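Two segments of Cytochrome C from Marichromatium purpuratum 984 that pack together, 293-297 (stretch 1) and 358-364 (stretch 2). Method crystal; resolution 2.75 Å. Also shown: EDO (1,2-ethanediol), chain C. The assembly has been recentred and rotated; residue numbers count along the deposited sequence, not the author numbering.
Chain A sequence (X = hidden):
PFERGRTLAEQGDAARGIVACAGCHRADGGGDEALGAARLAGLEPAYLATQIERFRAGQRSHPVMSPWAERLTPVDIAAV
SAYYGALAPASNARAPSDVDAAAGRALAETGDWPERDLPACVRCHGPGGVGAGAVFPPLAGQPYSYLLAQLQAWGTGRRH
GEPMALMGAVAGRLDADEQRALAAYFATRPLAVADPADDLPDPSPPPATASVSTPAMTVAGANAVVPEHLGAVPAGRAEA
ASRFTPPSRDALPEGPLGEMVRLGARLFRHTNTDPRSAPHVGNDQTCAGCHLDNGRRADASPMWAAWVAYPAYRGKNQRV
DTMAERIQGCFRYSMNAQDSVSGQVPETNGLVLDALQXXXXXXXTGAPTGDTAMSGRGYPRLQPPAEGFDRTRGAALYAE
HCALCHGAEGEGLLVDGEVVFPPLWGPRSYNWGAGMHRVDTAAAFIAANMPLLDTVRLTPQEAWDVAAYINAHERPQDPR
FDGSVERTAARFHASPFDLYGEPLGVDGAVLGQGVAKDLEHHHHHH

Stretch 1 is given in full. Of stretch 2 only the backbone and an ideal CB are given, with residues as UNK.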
# COMPACT_ATOMS: atom_id res chain seq x y z
N ASP A 293 -21.47 1.37 5.52
CA ASP A 293 -21.29 2.65 4.83
C ASP A 293 -20.17 2.52 3.81
O ASP A 293 -19.35 3.43 3.62
CB ASP A 293 -21.02 3.81 5.80
CG ASP A 293 -21.29 5.16 5.15
OD1 ASP A 293 -21.86 5.15 4.03
OD2 ASP A 293 -20.97 6.22 5.75
N ASN A 294 -20.12 1.36 3.17
CA ASN A 294 -19.18 1.09 2.08
C ASN A 294 -17.74 1.28 2.53
O ASN A 294 -16.88 1.76 1.78
CB ASN A 294 -19.50 1.94 0.86
CG ASN A 294 -19.23 1.21 -0.44
OD1 ASN A 294 -19.42 -0.01 -0.53
ND2 ASN A 294 -18.82 1.96 -1.46
N GLY A 295 -17.45 0.84 3.75
CA GLY A 295 -16.13 0.89 4.28
C GLY A 295 -15.82 2.12 5.06
O GLY A 295 -14.68 2.26 5.52
N ARG A 296 -16.79 2.99 5.32
CA ARG A 296 -16.48 4.24 6.02
C ARG A 296 -16.80 4.23 7.51
O ARG A 296 -16.31 5.11 8.23
CB ARG A 296 -17.24 5.41 5.40
CG ARG A 296 -17.06 5.58 3.90
CD ARG A 296 -18.06 6.54 3.37
NE ARG A 296 -17.66 7.21 2.14
CZ ARG A 296 -16.99 8.35 2.10
NH1 ARG A 296 -16.59 8.96 3.22
NH2 ARG A 296 -16.70 8.87 0.93
N ARG A 297 -17.57 3.26 8.00
CA ARG A 297 -18.17 3.35 9.33
C ARG A 297 -17.23 2.91 10.43
O ARG A 297 -16.84 1.73 10.53
CB ARG A 297 -19.41 2.48 9.38
CG ARG A 297 -20.09 2.46 10.72
CD ARG A 297 -20.92 3.68 10.92
NE ARG A 297 -21.93 3.49 11.96
CZ ARG A 297 -22.59 4.47 12.55
NH1 ARG A 297 -22.36 5.74 12.23
NH2 ARG A 297 -23.50 4.17 13.43
N UNK A 358 -7.16 1.15 -4.57
CA UNK A 358 -7.25 2.59 -4.79
C UNK A 358 -8.37 3.20 -3.97
O UNK A 358 -8.22 4.28 -3.37
CB UNK A 358 -7.46 2.89 -6.27
N UNK A 359 -9.52 2.53 -3.94
CA UNK A 359 -10.65 3.03 -3.16
C UNK A 359 -10.28 3.08 -1.69
O UNK A 359 -10.52 4.09 -1.02
CB UNK A 359 -11.89 2.16 -3.37
N UNK A 360 -9.65 2.02 -1.19
CA UNK A 360 -9.33 2.00 0.23
C UNK A 360 -8.30 3.07 0.56
O UNK A 360 -8.36 3.69 1.62
CB UNK A 360 -8.82 0.62 0.65
N UNK A 361 -7.32 3.25 -0.31
CA UNK A 361 -6.31 4.29 -0.13
C UNK A 361 -6.98 5.64 -0.05
O UNK A 361 -6.68 6.44 0.84
CB UNK A 361 -5.29 4.27 -1.27
N UNK A 362 -7.90 5.90 -0.97
CA UNK A 362 -8.57 7.19 -0.98
C UNK A 362 -9.35 7.45 0.32
O UNK A 362 -9.24 8.53 0.90
CB UNK A 362 -9.51 7.27 -2.18
N UNK A 363 -10.11 6.45 0.80
CA UNK A 363 -10.86 6.66 2.05
C UNK A 363 -9.95 7.04 3.20
O UNK A 363 -10.40 7.69 4.15
CB UNK A 363 -11.65 5.40 2.42
N UNK A 364 -8.68 6.65 3.12
CA UNK A 364 -7.70 6.83 4.19
C UNK A 364 -6.92 8.14 4.07
O UNK A 364 -5.96 8.35 4.83
CB UNK A 364 -6.72 5.65 4.20
C1 EDO C . -19.31 5.24 -2.49
O1 EDO C . -20.42 4.64 -1.87
C2 EDO C . -18.48 5.97 -1.42
O2 EDO C . -17.21 5.45 -0.98

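The backbone of 358-363 is helical, with phi near -60° and psi mostly near -45°, and the hydrogen bond from the N of 362 to the O of 358 (2.9 Å) confirms the i to i+4 pattern. Positions four apart therefore share a face, and the test at each is where CA-to-CB points and what stretch 1 places along that line.

At position 358 no atom of stretch 1 lies within 5.5 Å of the ideal CB, so stretch 1 sets no preference. The deposited residue is Ser358, whose OG is hydrogen-bonded elsewhere in the structure.

Position 359 directs CA-to-CB toward stretch 1, yet its CB is also more than 5.5 Å from every atom there, so only a long side chain could span the gap. At the far side are the carbonyl O of Asn294, an acceptor, and the amide of the same residue; 1,2-ethanediol, probably from the crystallisation liquor, adds two hydroxyls. A long side chain ending in a donor would suit, such as tyrosine, lysine or arginine. The residue is Tyr359, with chi1 at 173° (t). Its OH donates a hydrogen bond to Asn294 O at 2.6 Å, with that oxygen at the ring edge, near its plane. The same OH accepts a very short hydrogen bond, 2.4 Å, from EDO O2, while EDO O1 accepts a weak one from Asn294 ND2 (3.1 Å); the diol thus bridges the two side chains.

Positions 360 and 361 have CB atoms out of reach of stretch 1, although the CA of 360 is the nearest in its stretch to that of Gly295. Many residues would fit equally well as far as stretch 1 is concerned. They are Ile360 (chi1 m) and Phe361 (chi1 t), and neither touches stretch 1.

Position 362 points sideways, with nothing of stretch 1 near its CB. The Arg296 guanidinium is the group to be met, but Arg296 NH2 is 8.0 Å from the CB of 362, too far for glutamate or glutamine; a large aromatic side chain could reach it. Trp362, with chi1 at 171° (t), does so with the far end of its indole: CH2 lies 3.6 Å from Arg296 NH2, an oblique approach. Its NE1 is hydrogen-bonded elsewhere in the structure.

Position 363, one turn beyond 359, again points toward stretch 1. Its ideal CB is 5.4 Å from Gly295 O, leaving room for a medium-sized side chain between the Gly295 backbone and the Arg296 side chain; leucine, methionine or isoleucine would be plausible. The residue is Leu363 (chi1 m, chi2 t). Its CD1 is 4.0 Å from Gly295 O, and its CD2 covers one face of the guanidinium, 3.9 Å from Arg296 CZ. At phi/psi 93/6 a CB on Gly295 would be jammed against the preceding carbonyl O, which by itself calls for glycine; an ideal CB on Gly295 would also lie 3.6 Å from Leu363 CD1, snug rather than clashing.

Position 364 is the first to leave helical angles (-91/7), and its CB points out of reach. Small or large residues are compatible with stretch 1; it is Ala364.

Stretch 2, residues 358-364: SYIFWLA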
# COMPACT_ATOMS: atom_id res chain seq x y z
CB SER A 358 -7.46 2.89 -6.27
OG SER A 358 -6.31 2.56 -7.02
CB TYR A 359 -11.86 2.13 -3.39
CG TYR A 359 -13.04 2.44 -2.54
CD1 TYR A 359 -13.66 3.67 -2.61
CD2 TYR A 359 -13.52 1.52 -1.63
CE1 TYR A 359 -14.72 3.97 -1.82
CE2 TYR A 359 -14.61 1.82 -0.82
CZ TYR A 359 -15.21 3.05 -0.94
OH TYR A 359 -16.28 3.36 -0.14
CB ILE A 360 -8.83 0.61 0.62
CG1 ILE A 360 -9.98 -0.41 0.54
CG2 ILE A 360 -8.26 0.65 1.99
CD1 ILE A 360 -9.52 -1.89 0.47
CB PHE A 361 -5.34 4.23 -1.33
CG PHE A 361 -4.36 5.40 -1.46
CD1 PHE A 361 -4.40 6.23 -2.57
CD2 PHE A 361 -3.35 5.60 -0.52
CE1 PHE A 361 -3.49 7.27 -2.71
CE2 PHE A 361 -2.42 6.63 -0.68
CZ PHE A 361 -2.50 7.47 -1.77
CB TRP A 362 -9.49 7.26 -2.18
CG TRP A 362 -10.36 8.43 -2.17
CD1 TRP A 362 -9.98 9.72 -2.29
CD2 TRP A 362 -11.79 8.44 -2.06
NE1 TRP A 362 -11.08 10.54 -2.26
CE2 TRP A 362 -12.20 9.77 -2.12
CE3 TRP A 362 -12.74 7.44 -1.91
CZ2 TRP A 362 -13.52 10.15 -2.03
CZ3 TRP A 362 -14.05 7.81 -1.83
CH2 TRP A 362 -14.43 9.16 -1.88
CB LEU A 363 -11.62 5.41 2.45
CG LEU A 363 -12.77 5.00 1.56
CD1 LEU A 363 -13.35 3.71 2.07
CD2 LEU A 363 -13.82 6.11 1.53
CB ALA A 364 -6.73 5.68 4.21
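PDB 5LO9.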